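Long-range contacts in PixA inclusion body protein (Burkholderia cenocepacia, PDB 4LZK), which is of unknown function but belongs to the PixA family of bacterial inclusion body proteins, consistent with a role as a component of intracellular protein inclusions: residues N44-P49 and G176-V181; Q18-L23 and M55-A60. All blocks are in the same frame, centred on the assembly; numbering follows the deposited sequence.

Interaction 1 (N44-P49 and G176-V181); sequences NPTSIP and GYFFWV
Thr46 and Phe179 each bond through both backbone N and O across a short parallel beta ladder that attaches strand 46-47 to strand 172-186. Thr46 N donates to Tyr177 O at 2.7 Å, nearly straight at 169°. Thr46 O receives Phe179 N at 2.9 Å from above the carbonyl plane. Ile48 N reaches Phe179 O at 2.9 Å, nearly along the C=O axis. Two waters continue the pairing: one links Ser47 OG to Phe179 O, the other donates to Ile48 O and accepts from Val181 N. Apolar contacts gather round the rings of Phe178 and Phe179, and Ile48 CG1 meets Trp180 CB. Phe179 CG lies between the backbone N and the carbonyl carbon (chi1 80°), and the ring, on the sheet face of Ser47, meets Pro45 CG with CD1 at 3.6 Å, the side chains crossing at about a right angle. Pro45 O lies at the edge of that ring, and Ser47 CB approaches its CE1. Ile48 CG2 touches Phe178 CD1 at 3.5 Å, while Thr46 lies alongside Phe178, pointing the same way. Thr46 OG1 is hydrogen-bonded to Ser39 N. Three backbone hydrogen bonds thus set the parallel register, while Phe178 and Phe179, on opposite faces, add apolar contact.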
ATOM      1  N   ASN C  44     -26.820  16.725  13.378  1.00 21.82           N
ATOM      2  CA  ASN C  44     -25.682  17.557  13.078  1.00 26.22           C
ATOM      3  C   ASN C  44     -24.393  16.899  13.535  1.00 22.33           C
ATOM      4  O   ASN C  44     -23.704  17.415  14.455  1.00 22.85           O
ATOM      5  CB  ASN C  44     -25.816  18.870  13.843  1.00 32.46           C
ATOM      6  CG  ASN C  44     -25.700  20.050  12.940  1.00 44.96           C
ATOM      7  OD1 ASN C  44     -26.671  20.401  12.251  1.00 52.76           O
ATOM      8  ND2 ASN C  44     -24.516  20.667  12.896  1.00 50.73           N
ATOM      9  N   PRO C  45     -23.974  15.817  12.848  1.00 17.38           N
ATOM     10  CA  PRO C  45     -22.824  15.060  13.357  1.00 16.22           C
ATOM     11  C   PRO C  45     -21.489  15.748  13.165  1.00 16.00           C
ATOM     12  O   PRO C  45     -21.342  16.578  12.267  1.00 14.47           O
ATOM     13  CB  PRO C  45     -22.894  13.730  12.534  1.00 18.88           C
ATOM     14  CG  PRO C  45     -23.517  14.192  11.233  1.00 17.46           C
ATOM     15  CD  PRO C  45     -24.610  15.149  11.709  1.00 17.91           C
ATOM     16  N   THR C  46     -20.546  15.418  14.049  1.00 14.22           N
ATOM     17  CA  THR C  46     -19.198  15.940  14.010  1.00 15.65           C
ATOM     18  C   THR C  46     -18.324  15.221  12.930  1.00 16.00           C
ATOM     19  O   THR C  46     -18.198  14.043  12.909  1.00 13.39           O
ATOM     20  CB  THR C  46     -18.530  15.865  15.365  1.00 16.60           C
ATOM     21  OG1 THR C  46     -19.214  16.749  16.293  1.00 18.83           O
ATOM     22  CG2 THR C  46     -17.079  16.209  15.287  1.00 16.61           C
ATOM     23  N   SER C  47     -17.775  16.040  12.050  1.00 15.77           N
ATOM     24  CA  SER C  47     -16.841  15.594  11.008  1.00 18.39           C
ATOM     25  C   SER C  47     -15.607  14.959  11.611  1.00 19.57           C
ATOM     26  O   SER C  47     -14.987  15.550  12.492  1.00 20.42           O
ATOM     27  CB  SER C  47     -16.418  16.827  10.210  1.00 21.32           C
ATOM     28  OG  SER C  47     -15.646  16.358   9.145  1.00 21.79           O
ATOM     29  N   ILE C  48     -15.206  13.785  11.142  1.00 17.74           N
ATOM     30  CA  ILE C  48     -13.944  13.168  11.487  1.00 17.93           C
ATOM     31  C   ILE C  48     -13.167  12.818  10.241  1.00 19.48           C
ATOM     32  O   ILE C  48     -13.754  12.538   9.188  1.00 16.30           O
ATOM     33  CB  ILE C  48     -14.079  11.877  12.343  1.00 17.89           C
ATOM     34  CG1 ILE C  48     -14.577  10.696  11.490  1.00 19.09           C
ATOM     35  CG2 ILE C  48     -14.925  12.142  13.552  1.00 18.96           C
ATOM     36  CD1 ILE C  48     -14.898   9.435  12.221  1.00 21.40           C
ATOM     37  N   PRO C  49     -11.819  12.833  10.329  1.00 19.15           N
ATOM     38  CA  PRO C  49     -11.047  12.465   9.144  1.00 19.29           C
ATOM     39  C   PRO C  49     -11.130  11.009   8.864  1.00 20.01           C
ATOM     40  O   PRO C  49     -11.352  10.232   9.790  1.00 18.36           O
ATOM     41  CB  PRO C  49      -9.611  12.879   9.528  1.00 19.64           C
ATOM     42  CG  PRO C  49      -9.594  12.758  11.018  1.00 20.04           C
ATOM     43  CD  PRO C  49     -10.964  13.254  11.442  1.00 18.31           C
ATOM     44  N   GLY C 176     -20.860  10.941  21.412  1.00 19.86           N
ATOM     45  CA  GLY C 176     -21.180  11.898  20.368  1.00 21.17           C
ATOM     46  C   GLY C 176     -21.641  11.304  19.033  1.00 18.13           C
ATOM     47  O   GLY C 176     -21.645  10.080  18.859  1.00 17.61           O
ATOM     48  N   TYR C 177     -22.070  12.189  18.132  1.00 15.61           N
ATOM     49  CA  TYR C 177     -22.448  11.788  16.794  1.00 15.88           C
ATOM     50  C   TYR C 177     -21.425  12.312  15.797  1.00 14.52           C
ATOM     51  O   TYR C 177     -21.031  13.462  15.851  1.00 13.72           O
ATOM     52  CB  TYR C 177     -23.826  12.231  16.395  1.00 17.70           C
ATOM     53  CG  TYR C 177     -24.923  11.765  17.302  1.00 21.07           C
ATOM     54  CD1 TYR C 177     -25.502  10.499  17.126  1.00 24.75           C
ATOM     55  CD2 TYR C 177     -25.404  12.599  18.345  1.00 24.22           C
ATOM     56  CE1 TYR C 177     -26.519  10.035  17.962  1.00 26.64           C
ATOM     57  CE2 TYR C 177     -26.428  12.165  19.175  1.00 28.02           C
ATOM     58  CZ  TYR C 177     -27.003  10.915  18.978  1.00 28.60           C
ATOM     59  OH  TYR C 177     -28.054  10.497  19.756  1.00 27.18           O
ATOM     60  N   PHE C 178     -20.983  11.451  14.893  1.00 13.58           N
ATOM     61  CA  PHE C 178     -19.876  11.741  14.042  1.00 13.30           C
ATOM     62  C   PHE C 178     -20.157  11.243  12.628  1.00 14.55           C
ATOM     63  O   PHE C 178     -21.054  10.468  12.443  1.00 14.79           O
ATOM     64  CB  PHE C 178     -18.612  10.987  14.515  1.00 14.68           C
ATOM     65  CG  PHE C 178     -18.143  11.348  15.873  1.00 14.52           C
ATOM     66  CD1 PHE C 178     -17.284  12.363  16.067  1.00 15.20           C
ATOM     67  CD2 PHE C 178     -18.549  10.615  16.970  1.00 15.22           C
ATOM     68  CE1 PHE C 178     -16.779  12.696  17.354  1.00 16.33           C
ATOM     69  CE2 PHE C 178     -18.076  10.920  18.241  1.00 16.09           C
ATOM     70  CZ  PHE C 178     -17.183  11.965  18.446  1.00 17.02           C
ATOM     71  N   PHE C 179     -19.457  11.820  11.604  1.00 13.60           N
ATOM     72  CA  PHE C 179     -19.488  11.282  10.292  1.00 13.08           C
ATOM     73  C   PHE C 179     -18.169  11.362   9.572  1.00 12.31           C
ATOM     74  O   PHE C 179     -17.335  12.250   9.861  1.00 12.47           O
ATOM     75  CB  PHE C 179     -20.551  11.972   9.452  1.00 14.16           C
ATOM     76  CG  PHE C 179     -20.131  13.313   8.901  1.00 13.30           C
ATOM     77  CD1 PHE C 179     -20.263  14.440   9.663  1.00 14.72           C
ATOM     78  CD2 PHE C 179     -19.712  13.449   7.569  1.00 14.61           C
ATOM     79  CE1 PHE C 179     -19.894  15.706   9.149  1.00 16.26           C
ATOM     80  CE2 PHE C 179     -19.324  14.696   7.080  1.00 15.31           C
ATOM     81  CZ  PHE C 179     -19.458  15.836   7.878  1.00 14.90           C
ATOM     82  N   TRP C 180     -17.970  10.443   8.637  1.00 11.96           N
ATOM     83  CA  TRP C 180     -16.793  10.478   7.783  1.00 12.46           C
ATOM     84  C   TRP C 180     -17.247  10.339   6.327  1.00 14.17           C
ATOM     85  O   TRP C 180     -18.413   9.925   6.041  1.00 11.88           O
ATOM     86  CB  TRP C 180     -15.840   9.384   8.104  1.00 13.26           C
ATOM     87  CG  TRP C 180     -16.150   8.005   7.529  1.00 13.42           C
ATOM     88  CD1 TRP C 180     -15.659   7.503   6.354  1.00 13.35           C
ATOM     89  CD2 TRP C 180     -16.960   6.974   8.083  1.00 13.78           C
ATOM     90  NE1 TRP C 180     -16.083   6.262   6.167  1.00 15.76           N
ATOM     91  CE2 TRP C 180     -16.943   5.893   7.160  1.00 13.46           C
ATOM     92  CE3 TRP C 180     -17.709   6.841   9.244  1.00 14.02           C
ATOM     93  CZ2 TRP C 180     -17.636   4.689   7.384  1.00 14.67           C
ATOM     94  CZ3 TRP C 180     -18.399   5.663   9.463  1.00 13.51           C
ATOM     95  CH2 TRP C 180     -18.375   4.598   8.540  1.00 14.38           C
ATOM     96  N   VAL C 181     -16.373  10.701   5.405  1.00 12.83           N
ATOM     97  CA  VAL C 181     -16.694  10.625   4.020  1.00 12.56           C
ATOM     98  C   VAL C 181     -15.795   9.624   3.392  1.00 12.83           C
ATOM     99  O   VAL C 181     -14.578   9.601   3.678  1.00 11.40           O
ATOM    100  CB  VAL C 181     -16.499  11.999   3.376  1.00 13.87           C
ATOM    101  CG1 VAL C 181     -16.721  11.997   1.901  1.00 12.71           C
ATOM    102  CG2 VAL C 181     -17.380  13.022   4.062  1.00 14.73           C
TER
HETATM  103  O   HOH W   1     -16.229  14.184   7.537  1.00 20.89           O
HETATM  104  O   HOH W   2     -14.138  12.097   6.546  1.00 25.18           O

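Interaction 2 (Q18-L23 and M55-A60); sequences QSIQIL and MLNGHA
Leu23 and Leu56 form an antiparallel hydrogen-bonded pair, Leu23 N to Leu56 O and Leu56 N to Leu23 O both measuring 2.9 Å, where strands 19-23 and 55-57 run 161° apart. Ile22 and Asn57 make the adjoining non-hydrogen-bonded pair, with CA atoms 4.4 Å apart. Beyond it Gly58 N donates to Gln21 O in the carbonyl plane, and Asn57 CA supplies the same oxygen with a CA-H...O contact. Ile22 makes the apolar side-chain contact with Met55, a selenomethionine: CG2, anti to the backbone N, meets Met55 CE at 3.7 Å and Leu56 O at 3.4 Å, while CG1 lies against Asn57 CB. Ile20 runs beside Asn57, its CG2 4.0 Å from the same CB. The Asn57 amide is held at both ends, ND2 giving a bond to Gly58 O and OD1 pairing with Ser65 OG. Gln18 precedes its strand and Ala60 follows its own; the Gln18 chain, bent at chi2, lies against Ala60 CB, OE1 at 3.7 Å. Strand 53-57, outermost of its sheet within this chain, pairs with 19-26, whose other edge strand 81-88 flanks; strand 72-76 packs on Ile20, Ile22, Met55 and Asn57, and Val25 of a neighbouring subunit on Leu23 and Leu56.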
ATOM      1  N   GLN C  18     -22.849  -8.794  -8.168  1.00 23.06           N
ATOM      2  CA  GLN C  18     -22.203  -9.259  -6.917  1.00 22.85           C
ATOM      3  C   GLN C  18     -22.881  -8.628  -5.683  1.00 23.01           C
ATOM      4  O   GLN C  18     -23.659  -7.661  -5.791  1.00 22.00           O
ATOM      5  CB  GLN C  18     -20.705  -8.906  -6.966  1.00 24.88           C
ATOM      6  CG  GLN C  18     -19.942  -9.423  -8.182  1.00 29.45           C
ATOM      7  CD  GLN C  18     -19.904 -10.954  -8.231  1.00 29.31           C
ATOM      8  OE1 GLN C  18     -19.573 -11.584  -7.272  1.00 32.28           O
ATOM      9  NE2 GLN C  18     -20.275 -11.530  -9.351  1.00 33.08           N
ATOM     10  N   SER C  19     -22.698  -9.244  -4.522  1.00 22.84           N
ATOM     11  CA  SER C  19     -23.122  -8.710  -3.230  1.00 22.24           C
ATOM     12  C   SER C  19     -21.880  -8.546  -2.357  1.00 20.59           C
ATOM     13  O   SER C  19     -21.294  -9.523  -1.949  1.00 23.34           O
ATOM     14  CB  SER C  19     -24.020  -9.670  -2.532  1.00 25.97           C
ATOM     15  OG  SER C  19     -25.042  -9.998  -3.414  1.00 35.44           O
ATOM     16  N   ILE C  20     -21.496  -7.309  -2.124  1.00 16.79           N
ATOM     17  CA  ILE C  20     -20.257  -6.955  -1.500  1.00 15.61           C
ATOM     18  C   ILE C  20     -20.552  -6.554  -0.053  1.00 16.20           C
ATOM     19  O   ILE C  20     -21.432  -5.808   0.218  1.00 14.33           O
ATOM     20  CB  ILE C  20     -19.690  -5.740  -2.207  1.00 15.65           C
ATOM     21  CG1 ILE C  20     -19.495  -6.085  -3.686  1.00 19.68           C
ATOM     22  CG2 ILE C  20     -18.372  -5.377  -1.560  1.00 15.70           C
ATOM     23  CD1 ILE C  20     -19.385  -4.799  -4.509  1.00 23.02           C
ATOM     24  N   GLN C  21     -19.848  -7.142   0.870  1.00 15.29           N
ATOM     25  CA  GLN C  21     -19.974  -6.744   2.225  1.00 16.02           C
ATOM     26  C   GLN C  21     -18.890  -5.753   2.587  1.00 13.79           C
ATOM     27  O   GLN C  21     -17.691  -5.971   2.308  1.00 12.08           O
ATOM     28  CB  GLN C  21     -19.830  -7.997   3.115  1.00 18.42           C
ATOM     29  CG  GLN C  21     -20.825  -9.132   2.914  1.00 21.72           C
ATOM     30  CD  GLN C  21     -20.249 -10.445   3.498  1.00 27.64           C
ATOM     31  OE1 GLN C  21     -19.190 -10.952   3.030  1.00 34.13           O
ATOM     32  NE2 GLN C  21     -20.923 -10.999   4.441  1.00 26.83           N
ATOM     33  N   ILE C  22     -19.277  -4.688   3.307  1.00 12.52           N
ATOM     34  CA  ILE C  22     -18.331  -3.691   3.622  1.00 12.30           C
ATOM     35  C   ILE C  22     -18.346  -3.519   5.143  1.00 11.10           C
ATOM     36  O   ILE C  22     -19.404  -3.439   5.677  1.00 10.67           O
ATOM     37  CB  ILE C  22     -18.620  -2.316   2.917  1.00 12.21           C
ATOM     38  CG1 ILE C  22     -18.643  -2.405   1.386  1.00 15.07           C
ATOM     39  CG2 ILE C  22     -17.644  -1.268   3.393  1.00 12.64           C
ATOM     40  CD1 ILE C  22     -19.248  -1.139   0.762  1.00 16.21           C
ATOM     41  N   LEU C  23     -17.174  -3.465   5.791  1.00 10.97           N
ATOM     42  CA  LEU C  23     -17.053  -3.232   7.216  1.00 11.02           C
ATOM     43  C   LEU C  23     -16.239  -1.987   7.488  1.00 11.23           C
ATOM     44  O   LEU C  23     -15.032  -1.860   7.095  1.00 11.04           O
ATOM     45  CB  LEU C  23     -16.502  -4.473   7.957  1.00 11.18           C
ATOM     46  CG  LEU C  23     -16.555  -4.403   9.492  1.00 10.87           C
ATOM     47  CD1 LEU C  23     -18.004  -4.421   9.972  1.00 12.35           C
ATOM     48  CD2 LEU C  23     -15.727  -5.543  10.061  1.00 12.07           C
HETATM   49  N   MSE C  55     -11.658   0.880   6.337  1.00 12.28           N
HETATM   50  CA  MSE C  55     -12.839   0.271   5.640  1.00 12.43           C
HETATM   51  C   MSE C  55     -12.323  -0.936   4.860  1.00 12.51           C
HETATM   52  O   MSE C  55     -11.285  -0.865   4.264  1.00 12.28           O
HETATM   53  CB  MSE C  55     -13.496   1.243   4.704  1.00 11.17           C
HETATM   54  CG  MSE C  55     -14.357   2.277   5.437  1.00 12.12           C
HETATM   55 SE   MSE C  55     -15.327   3.506   4.248  0.79 16.57          SE
HETATM   56  CE  MSE C  55     -16.791   2.345   3.876  1.00 16.48           C
ATOM     57  N   LEU C  56     -13.029  -2.036   4.952  1.00 12.56           N
ATOM     58  CA  LEU C  56     -12.677  -3.291   4.300  1.00 13.03           C
ATOM     59  C   LEU C  56     -13.868  -3.761   3.487  1.00 13.55           C
ATOM     60  O   LEU C  56     -15.048  -3.464   3.868  1.00 12.30           O
ATOM     61  CB  LEU C  56     -12.431  -4.289   5.382  1.00 14.79           C
ATOM     62  CG  LEU C  56     -11.308  -3.881   6.377  1.00 17.23           C
ATOM     63  CD1 LEU C  56     -11.270  -4.936   7.416  1.00 19.77           C
ATOM     64  CD2 LEU C  56      -9.942  -3.664   5.780  1.00 16.40           C
ATOM     65  N   ASN C  57     -13.618  -4.508   2.432  1.00 11.90           N
ATOM     66  CA  ASN C  57     -14.685  -5.079   1.657  1.00 12.87           C
ATOM     67  C   ASN C  57     -14.262  -6.452   1.112  1.00 13.81           C
ATOM     68  O   ASN C  57     -13.083  -6.749   0.938  1.00 14.15           O
ATOM     69  CB  ASN C  57     -15.133  -4.141   0.499  1.00 13.96           C
ATOM     70  CG  ASN C  57     -14.051  -3.941  -0.499  1.00 17.34           C
ATOM     71  OD1 ASN C  57     -13.205  -3.097  -0.300  1.00 19.50           O
ATOM     72  ND2 ASN C  57     -13.963  -4.849  -1.508  1.00 18.45           N
ATOM     73  N   GLY C  58     -15.212  -7.323   0.924  1.00 15.30           N
ATOM     74  CA  GLY C  58     -14.900  -8.645   0.385  1.00 17.94           C
ATOM     75  C   GLY C  58     -14.601  -8.589  -1.096  1.00 19.59           C
ATOM     76  O   GLY C  58     -14.961  -7.660  -1.811  1.00 15.76           O
ATOM     77  N   HIS C  59     -13.872  -9.571  -1.558  1.00 28.57           N
ATOM     78  CA  HIS C  59     -13.477  -9.562  -2.985  1.00 32.82           C
ATOM     79  C   HIS C  59     -14.565 -10.077  -3.906  1.00 26.45           C
ATOM     80  O   HIS C  59     -15.346 -10.901  -3.534  1.00 27.20           O
ATOM     81  CB  HIS C  59     -12.195 -10.347  -3.162  1.00 39.61           C
ATOM     82  CG  HIS C  59     -11.046  -9.782  -2.390  1.00 48.35           C
ATOM     83  ND1 HIS C  59     -10.530  -8.533  -2.663  1.00 52.11           N
ATOM     84  CD2 HIS C  59     -10.323 -10.279  -1.352  1.00 55.71           C
ATOM     85  CE1 HIS C  59      -9.524  -8.295  -1.843  1.00 60.00           C
ATOM     86  NE2 HIS C  59      -9.381  -9.332  -1.031  1.00 59.20           N
ATOM     87  N   ALA C  60     -14.577  -9.599  -5.135  1.00 29.66           N
ATOM     88  CA  ALA C  60     -15.519 -10.048  -6.159  1.00 27.40           C
ATOM     89  C   ALA C  60     -14.993  -9.628  -7.539  1.00 27.04           C
ATOM     90  O   ALA C  60     -14.233  -8.677  -7.622  1.00 23.24           O
ATOM     91  CB  ALA C  60     -16.898  -9.468  -5.907  1.00 27.22           C
TER

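Overall arrangement
From the N terminus, the first strand is 19-26; the chain then passes helix 28-34 and reaches strand 46-47 before running into strand 53-57, whose pairing with 19-26 closes the shorter loop, interaction 2. Interaction 1 closes only when the chain returns in strand 172-186, leaving 126 residues between its segments. The order of the segments is therefore 18-23, 44-49, 55-60, 176-181, so the two closures cross. Each belongs to a different mixed sheet, and their centres lie about 23 Å apart. The sheets touch, among other places, where Trp180 NE1 packs against Met55 SE at 3.4 Å. Through these crossed closures the consecutive strands 46-47 and 53-57 join one sheet each, linking both to the same short piece of chain.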